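Local coordinates for periplasmic cell division protein (SufI) (Aquifex aeolicus, PDB 6SYY) that is a multicopper oxidase that probably couples the oxidation of a substrate to the reduction of dioxygen at its copper centres, at residues G392-R397 with N435-I440; Q461-S466 with R490-M495; A67-L72 with D81-E86. All blocks are in the same frame, centred on the assembly; numbering follows the deposited sequence.

Contact 1. Residues G392-R397 with N435-I440; sequences GAQVQR and NGDVVI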
# COMPACT_ATOMS: atom_id res chain seq x y z
N GLY A 392 -27.01 -0.56 -14.93
CA GLY A 392 -26.76 0.34 -16.04
C GLY A 392 -25.37 0.93 -16.09
O GLY A 392 -25.16 1.96 -16.73
N ALA A 393 -24.40 0.30 -15.43
CA ALA A 393 -23.03 0.79 -15.44
C ALA A 393 -22.32 0.37 -16.72
O ALA A 393 -22.63 -0.66 -17.32
CB ALA A 393 -22.26 0.27 -14.23
N GLN A 394 -21.36 1.19 -17.14
CA GLN A 394 -20.51 0.83 -18.27
C GLN A 394 -19.49 -0.21 -17.83
O GLN A 394 -18.97 -0.16 -16.71
CB GLN A 394 -19.81 2.06 -18.84
CG GLN A 394 -20.74 3.13 -19.36
CD GLN A 394 -19.98 4.29 -19.97
OE1 GLN A 394 -18.83 4.15 -20.39
NE2 GLN A 394 -20.63 5.45 -20.03
N VAL A 395 -19.19 -1.15 -18.72
CA VAL A 395 -18.17 -2.16 -18.49
C VAL A 395 -16.92 -1.77 -19.26
O VAL A 395 -16.99 -1.39 -20.43
CB VAL A 395 -18.66 -3.56 -18.89
CG1 VAL A 395 -17.56 -4.59 -18.64
CG2 VAL A 395 -19.93 -3.91 -18.14
N GLN A 396 -15.78 -1.86 -18.60
CA GLN A 396 -14.48 -1.62 -19.21
C GLN A 396 -13.64 -2.87 -18.97
O GLN A 396 -13.26 -3.15 -17.83
CB GLN A 396 -13.82 -0.38 -18.62
CG GLN A 396 -12.92 0.37 -19.57
CD GLN A 396 -13.66 0.89 -20.78
OE1 GLN A 396 -14.42 1.86 -20.69
NE2 GLN A 396 -13.46 0.24 -21.92
N ARG A 397 -13.37 -3.63 -20.03
CA ARG A 397 -12.60 -4.86 -19.90
C ARG A 397 -11.12 -4.56 -20.07
O ARG A 397 -10.70 -4.03 -21.11
CB ARG A 397 -13.04 -5.91 -20.92
CG ARG A 397 -12.17 -7.16 -20.87
CD ARG A 397 -12.80 -8.28 -21.66
NE ARG A 397 -13.08 -7.88 -23.03
CZ ARG A 397 -13.87 -8.56 -23.85
NH1 ARG A 397 -14.47 -9.66 -23.42
NH2 ARG A 397 -14.08 -8.14 -25.09
N ASN A 435 -17.65 12.48 -15.42
CA ASN A 435 -17.71 12.60 -13.97
C ASN A 435 -19.03 12.06 -13.46
O ASN A 435 -20.11 12.43 -13.94
CB ASN A 435 -17.52 14.06 -13.55
CG ASN A 435 -17.32 14.22 -12.06
OD1 ASN A 435 -17.22 13.23 -11.33
ND2 ASN A 435 -17.23 15.46 -11.60
N GLY A 436 -18.96 11.15 -12.48
CA GLY A 436 -20.13 10.50 -11.95
C GLY A 436 -20.47 9.16 -12.57
O GLY A 436 -21.39 8.49 -12.08
N ASP A 437 -19.77 8.76 -13.63
CA ASP A 437 -20.02 7.46 -14.23
C ASP A 437 -19.70 6.34 -13.25
O ASP A 437 -18.67 6.36 -12.58
CB ASP A 437 -19.18 7.28 -15.50
CG ASP A 437 -19.74 8.03 -16.69
OD1 ASP A 437 -20.79 8.69 -16.54
OD2 ASP A 437 -19.12 7.97 -17.77
N VAL A 438 -20.59 5.36 -13.17
CA VAL A 438 -20.28 4.09 -12.53
C VAL A 438 -19.74 3.16 -13.60
O VAL A 438 -20.36 2.99 -14.66
CB VAL A 438 -21.52 3.49 -11.85
CG1 VAL A 438 -21.16 2.17 -11.19
CG2 VAL A 438 -22.07 4.47 -10.82
N VAL A 439 -18.58 2.58 -13.34
CA VAL A 439 -17.90 1.70 -14.29
C VAL A 439 -17.59 0.39 -13.58
O VAL A 439 -17.10 0.38 -12.45
CB VAL A 439 -16.61 2.33 -14.83
CG1 VAL A 439 -15.97 1.42 -15.87
CG2 VAL A 439 -16.90 3.70 -15.43
N ILE A 440 -17.89 -0.72 -14.25
CA ILE A 440 -17.41 -2.03 -13.84
C ILE A 440 -16.15 -2.32 -14.64
O ILE A 440 -16.19 -2.41 -15.87
CB ILE A 440 -18.46 -3.12 -14.07
CG1 ILE A 440 -19.70 -2.87 -13.20
CG2 ILE A 440 -17.87 -4.50 -13.79
CD1 ILE A 440 -20.79 -3.90 -13.38

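Contact 2. Residues Q461-S466 with R490-M495; sequences QVLERS and RIAVDM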
# COMPACT_ATOMS: atom_id res chain seq x y z
N GLN A 461 -14.99 -1.28 -5.18
CA GLN A 461 -15.48 -2.43 -4.45
C GLN A 461 -15.39 -3.66 -5.34
O GLN A 461 -15.84 -3.63 -6.49
CB GLN A 461 -16.92 -2.21 -3.99
CG GLN A 461 -17.06 -1.03 -3.04
CD GLN A 461 -18.50 -0.67 -2.78
OE1 GLN A 461 -19.41 -1.22 -3.41
NE2 GLN A 461 -18.71 0.26 -1.86
N VAL A 462 -14.79 -4.73 -4.81
CA VAL A 462 -14.61 -5.95 -5.58
C VAL A 462 -15.94 -6.67 -5.67
O VAL A 462 -16.57 -6.98 -4.65
CB VAL A 462 -13.54 -6.85 -4.94
CG1 VAL A 462 -13.43 -8.16 -5.70
CG2 VAL A 462 -12.20 -6.13 -4.91
N LEU A 463 -16.38 -6.94 -6.90
CA LEU A 463 -17.65 -7.62 -7.10
C LEU A 463 -17.50 -9.14 -7.09
O LEU A 463 -18.28 -9.84 -6.43
CB LEU A 463 -18.29 -7.17 -8.41
CG LEU A 463 -18.62 -5.69 -8.52
CD1 LEU A 463 -19.34 -5.42 -9.83
CD2 LEU A 463 -19.46 -5.25 -7.34
N GLU A 464 -16.50 -9.67 -7.80
CA GLU A 464 -16.50 -11.09 -8.11
C GLU A 464 -15.11 -11.54 -8.54
O GLU A 464 -14.39 -10.80 -9.20
CB GLU A 464 -17.53 -11.38 -9.20
CG GLU A 464 -17.71 -12.83 -9.58
CD GLU A 464 -18.72 -13.00 -10.70
OE1 GLU A 464 -18.89 -12.05 -11.49
OE2 GLU A 464 -19.35 -14.07 -10.78
N ARG A 465 -14.75 -12.76 -8.14
CA ARG A 465 -13.54 -13.43 -8.60
C ARG A 465 -13.96 -14.71 -9.31
O ARG A 465 -14.81 -15.45 -8.80
CB ARG A 465 -12.59 -13.77 -7.44
CG ARG A 465 -12.40 -12.68 -6.40
CD ARG A 465 -11.28 -13.05 -5.43
NE ARG A 465 -10.00 -13.04 -6.11
CZ ARG A 465 -9.12 -12.04 -6.04
NH1 ARG A 465 -9.38 -10.97 -5.30
NH2 ARG A 465 -7.98 -12.12 -6.70
N SER A 466 -13.37 -14.97 -10.47
CA SER A 466 -13.76 -16.16 -11.22
C SER A 466 -13.22 -17.43 -10.60
O SER A 466 -13.75 -18.51 -10.88
CB SER A 466 -13.28 -16.05 -12.67
OG SER A 466 -11.87 -16.04 -12.72
N ARG A 490 -13.93 -8.75 -11.23
CA ARG A 490 -14.81 -7.64 -11.56
C ARG A 490 -14.90 -6.69 -10.38
O ARG A 490 -15.22 -7.11 -9.26
CB ARG A 490 -16.21 -8.13 -11.96
CG ARG A 490 -16.26 -8.84 -13.31
CD ARG A 490 -17.59 -9.57 -13.55
NE ARG A 490 -18.73 -8.67 -13.71
CZ ARG A 490 -19.74 -8.57 -12.84
NH1 ARG A 490 -19.76 -9.33 -11.75
NH2 ARG A 490 -20.73 -7.72 -13.07
N ILE A 491 -14.60 -5.41 -10.62
CA ILE A 491 -14.67 -4.38 -9.60
C ILE A 491 -15.61 -3.28 -10.08
O ILE A 491 -15.89 -3.14 -11.27
CB ILE A 491 -13.29 -3.78 -9.25
CG1 ILE A 491 -12.70 -3.05 -10.46
CG2 ILE A 491 -12.34 -4.87 -8.77
CD1 ILE A 491 -11.38 -2.37 -10.17
N ALA A 492 -16.11 -2.50 -9.13
CA ALA A 492 -17.03 -1.40 -9.40
C ALA A 492 -16.40 -0.09 -8.93
O ALA A 492 -15.94 -0.01 -7.79
CB ALA A 492 -18.38 -1.61 -8.71
N VAL A 493 -16.40 0.91 -9.80
CA VAL A 493 -15.81 2.21 -9.50
C VAL A 493 -16.86 3.29 -9.72
O VAL A 493 -17.42 3.41 -10.82
CB VAL A 493 -14.57 2.50 -10.37
CG1 VAL A 493 -13.68 3.55 -9.69
CG2 VAL A 493 -13.80 1.22 -10.65
N ASP A 494 -17.14 4.07 -8.68
CA ASP A 494 -17.95 5.28 -8.81
C ASP A 494 -17.00 6.43 -9.07
O ASP A 494 -16.35 6.93 -8.14
CB ASP A 494 -18.80 5.51 -7.56
CG ASP A 494 -19.66 6.76 -7.66
OD1 ASP A 494 -19.63 7.45 -8.71
OD2 ASP A 494 -20.37 7.07 -6.68
N MET A 495 -16.91 6.86 -10.32
CA MET A 495 -15.93 7.86 -10.72
C MET A 495 -16.52 9.27 -10.61
O MET A 495 -16.69 10.00 -11.59
CB MET A 495 -15.42 7.57 -12.13
CG MET A 495 -14.67 6.24 -12.23
SD MET A 495 -13.83 6.00 -13.81
CE MET A 495 -12.92 4.49 -13.47

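Contact 3. Residues A67-L72 with D81-E86; sequences AKWTTL and DMLVYE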
# COMPACT_ATOMS: atom_id res chain seq x y z
N ALA A 67 13.45 14.08 -0.31
CA ALA A 67 14.09 12.80 -0.56
C ALA A 67 15.59 13.02 -0.68
O ALA A 67 16.04 13.92 -1.39
CB ALA A 67 13.55 12.15 -1.83
N LYS A 68 16.38 12.21 0.03
CA LYS A 68 17.81 12.42 0.06
C LYS A 68 18.53 11.11 0.32
O LYS A 68 17.95 10.16 0.87
CB LYS A 68 18.20 13.46 1.12
CG LYS A 68 18.02 12.99 2.55
CD LYS A 68 18.72 13.93 3.53
CE LYS A 68 18.80 13.31 4.91
NZ LYS A 68 19.47 14.19 5.90
N TRP A 69 19.80 11.07 -0.07
CA TRP A 69 20.67 9.96 0.27
C TRP A 69 21.22 10.12 1.68
O TRP A 69 21.52 11.24 2.12
CB TRP A 69 21.83 9.86 -0.72
CG TRP A 69 21.44 9.26 -2.01
CD1 TRP A 69 21.29 9.91 -3.20
CD2 TRP A 69 21.13 7.89 -2.25
NE1 TRP A 69 20.91 9.01 -4.17
CE2 TRP A 69 20.80 7.77 -3.61
CE3 TRP A 69 21.10 6.75 -1.44
CZ2 TRP A 69 20.45 6.55 -4.19
CZ3 TRP A 69 20.75 5.54 -2.01
CH2 TRP A 69 20.43 5.45 -3.37
N THR A 70 21.34 9.00 2.38
CA THR A 70 21.90 8.95 3.72
C THR A 70 22.36 7.52 3.97
O THR A 70 22.36 6.68 3.06
CB THR A 70 20.89 9.43 4.77
OG1 THR A 70 21.55 9.61 6.03
CG2 THR A 70 19.75 8.43 4.93
N THR A 71 22.76 7.23 5.21
CA THR A 71 23.14 5.88 5.61
C THR A 71 22.34 5.49 6.84
O THR A 71 22.33 6.21 7.84
CB THR A 71 24.63 5.79 5.93
OG1 THR A 71 24.96 6.74 6.95
CG2 THR A 71 25.45 6.07 4.68
N LEU A 72 21.66 4.34 6.76
CA LEU A 72 20.87 3.82 7.87
C LEU A 72 21.52 2.55 8.41
O LEU A 72 22.11 1.76 7.67
CB LEU A 72 19.44 3.51 7.42
CG LEU A 72 18.61 4.69 6.94
CD1 LEU A 72 17.21 4.24 6.54
CD2 LEU A 72 18.55 5.77 8.02
N ASP A 81 23.57 2.42 2.55
CA ASP A 81 23.22 3.58 1.76
C ASP A 81 21.77 3.46 1.31
O ASP A 81 21.41 2.50 0.62
CB ASP A 81 24.14 3.72 0.55
CG ASP A 81 25.57 4.09 0.94
OD1 ASP A 81 25.84 4.23 2.15
OD2 ASP A 81 26.41 4.26 0.03
N MET A 82 20.93 4.42 1.72
CA MET A 82 19.51 4.35 1.42
C MET A 82 18.96 5.75 1.17
O MET A 82 19.57 6.76 1.54
CB MET A 82 18.73 3.69 2.56
CG MET A 82 18.99 2.20 2.71
SD MET A 82 17.91 1.47 3.95
CE MET A 82 16.32 1.68 3.16
N LEU A 83 17.80 5.79 0.54
CA LEU A 83 17.02 7.01 0.37
C LEU A 83 15.99 7.12 1.48
O LEU A 83 15.44 6.11 1.94
CB LEU A 83 16.33 7.01 -1.00
CG LEU A 83 17.18 7.19 -2.26
CD1 LEU A 83 16.42 6.73 -3.50
CD2 LEU A 83 17.60 8.64 -2.42
N VAL A 84 15.74 8.35 1.93
CA VAL A 84 14.71 8.59 2.94
C VAL A 84 13.94 9.84 2.54
O VAL A 84 14.47 10.75 1.90
CB VAL A 84 15.29 8.76 4.36
CG1 VAL A 84 15.94 7.48 4.84
CG2 VAL A 84 16.27 9.92 4.43
N TYR A 85 12.67 9.86 2.92
CA TYR A 85 11.89 11.09 2.93
C TYR A 85 12.12 11.77 4.27
O TYR A 85 11.87 11.18 5.33
CB TYR A 85 10.40 10.80 2.73
CG TYR A 85 10.00 10.45 1.31
CD1 TYR A 85 10.35 11.26 0.24
CD2 TYR A 85 9.26 9.30 1.04
CE1 TYR A 85 9.98 10.94 -1.06
CE2 TYR A 85 8.88 8.97 -0.25
CZ TYR A 85 9.24 9.80 -1.30
OH TYR A 85 8.86 9.47 -2.58
N GLU A 86 12.63 13.00 4.24
CA GLU A 86 12.86 13.78 5.45
C GLU A 86 11.73 14.77 5.63
O GLU A 86 11.48 15.61 4.76
CB GLU A 86 14.21 14.50 5.44
CG GLU A 86 14.44 15.32 6.71
CD GLU A 86 15.90 15.64 6.97
OE1 GLU A 86 16.74 15.37 6.09
OE2 GLU A 86 16.20 16.17 8.06

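Contact 1. Residues G392-R397 with N435-I440
Ala393 and Ile440 sit on the tightly packed side of this pairing. The methyl CB of Ala393 lies 3.3 Å from Val438 O and 3.7 Å from Val438 CG1. Val438 holds CG1 anti to its backbone N (chi1 -180°), and it is this methyl that meets Ala393 CB. Ile440 brings CG1 within 4.2 Å of Ala393 CB. Thr390 and Ile388 touch Ile440 and Val438 on this side. Three backbone bonds join the strands. Gln394 N reaches Val438 O at 3.2 Å. Gln394 O takes Ile440 N at 2.7 Å, and Ile440 O takes Gln396 N at 2.8 Å. CA-H groups of Val439 and Val395 add close contacts to Gln394 O and Ile440 O.

The side carrying Gln394 and Asp437 is looser. Here Gln394 passes near Asp437, whose OD2 accepts from Asn434 N. Val439 CG1 lies 3.9 Å from Gln396 CB, with Gln433 also touching both residues. Val395 is exposed; its CA lies against Ile440 O, while its methyls touch Ile440 only loosely. The bridges Gln394 with Val439 and Val395 with Ile440 are parallel. Such a parallel pair within a mixed sheet is characteristic of the cupredoxin-like beta-sandwich of multicopper oxidases.

Contact 2. Residues Q461-S466 with R490-M495
Arg490 and Leu463 bury the most surface here, and Glu464 shares the polar end. The guanidinium of Arg490 has Leu463 CD1 over one face and Glu464 OE1 near its edge. The Arg490 chain bends at chi3 (68°), while Glu464 is extended beyond CG. Glu464 OE1 meets Arg490 NH1 at 2.9 Å in a salt bridge. NH1 approaches OE1 from the anti side, tilted out of the carboxylate plane, and the bond is bent, with an N-H...O angle of 134°. The carboxylate and guanidinium planes are 78° apart, consistent with a single O-N pairing rather than a two-pronged one. Leu463 CD1 lies 4.2 Å from Arg490 NH2.

The backbone explains this grouping. Leu463 and Glu464 both face Arg490 in a classic beta bulge. Arg490 O accepts from Leu463 N at 2.6 Å and from Glu464 N at 3.2 Å. Arg490 N returns a bond to Glu464 O at 2.9 Å. Beyond the bulge, Gln461 and Ala492 form a regular hydrogen-bonded antiparallel pair. Leu463 CD2 packs on Ala492 CB at 4.0 Å. On the other face, Val462 CG2 meets Ile491 CG2 at 4.1 Å.

Strand 461-465 is outermost in its sheet within the chain, and strand 488-495 lies between it and strand 437-445. Ile440 touches both Leu463 and Arg490. Val462 reaches Val481 of strand 480-483, and Ile491 packs on Ile441 and Tyr443.

Contact 3. Residues A67-L72 with D81-E86
Trp69 and Leu83 both hold CG anti to the carbonyl carbon (chi1 -77° and -71°), starting their side chains on the same face. Leu83 CD2 lies over one face of the indole. It is 3.6 Å from the centroid of the five-membered ring and 12° off the ring normal, a CH-pi contact. Leu83 CG sits over the six-membered part, near CH2 and CZ2. Trp69 CE3 comes 3.3 Å from Met82 O. Tyr168 also touches Trp69, and Tyr172 and Leu174 touch Leu83.

Lys68 lies on the other face. Its CG sits between the backbone N and the carbonyl carbon, and the chain is extended beyond it. Lys68 NZ meets Glu86 OE1 at 3.0 Å in a salt bridge on the syn side of the carboxylate, tilted out of its plane. Lys68 NZ also bonds Tyr91 OH. The Lys68 and Val84 side chains lie side by side, pointing the same way. Thr70 CG2 meets Val84 CG2 at 3.8 Å, crossing at about a right angle. Leu72 CD1 touches both Met82 SD and Val84 CG1 at 3.9 Å.

Four backbone bonds join Lys68 with Val84 and Thr70 with Met82. Ala67 CB rests 3.8 Å from Tyr85 CE1, and Tyr85 meets the ring of Tyr158.

The two strands form an antiparallel hairpin. Its two faces differ in chemistry. The Trp69 and Leu83 face is held by dispersion and CH-pi contact. The Lys68 face combines apolar contacts with an ion pair. The ammonium is shared between Glu86 OE1 and Tyr91 OH, the stronger partner, which would be expected to fix its position.

Overall arrangement
Contacts 1 and 2 are neighbours in one sheet, with centres about 10 Å apart. Strands 437-445 and 488-495 join them, through probable hydrogen bonds from Val493 N to Val439 O at 2.8 Å and from Gly436 N to Met495 O at 2.7 Å. Contact 3 lies elsewhere in the chain, on the opposite side of its centre. Its centre is about 42 Å from that of contact 1 and about 38 Å from that of contact 2. The side chain of Ile491 is about 13 Å from a bound copper ion, and that of Tyr85 about 10 Å. The Tyr85 side chain is about 5 Å from that of the copper ligand His159. Contact 1 lies away from the copper sites.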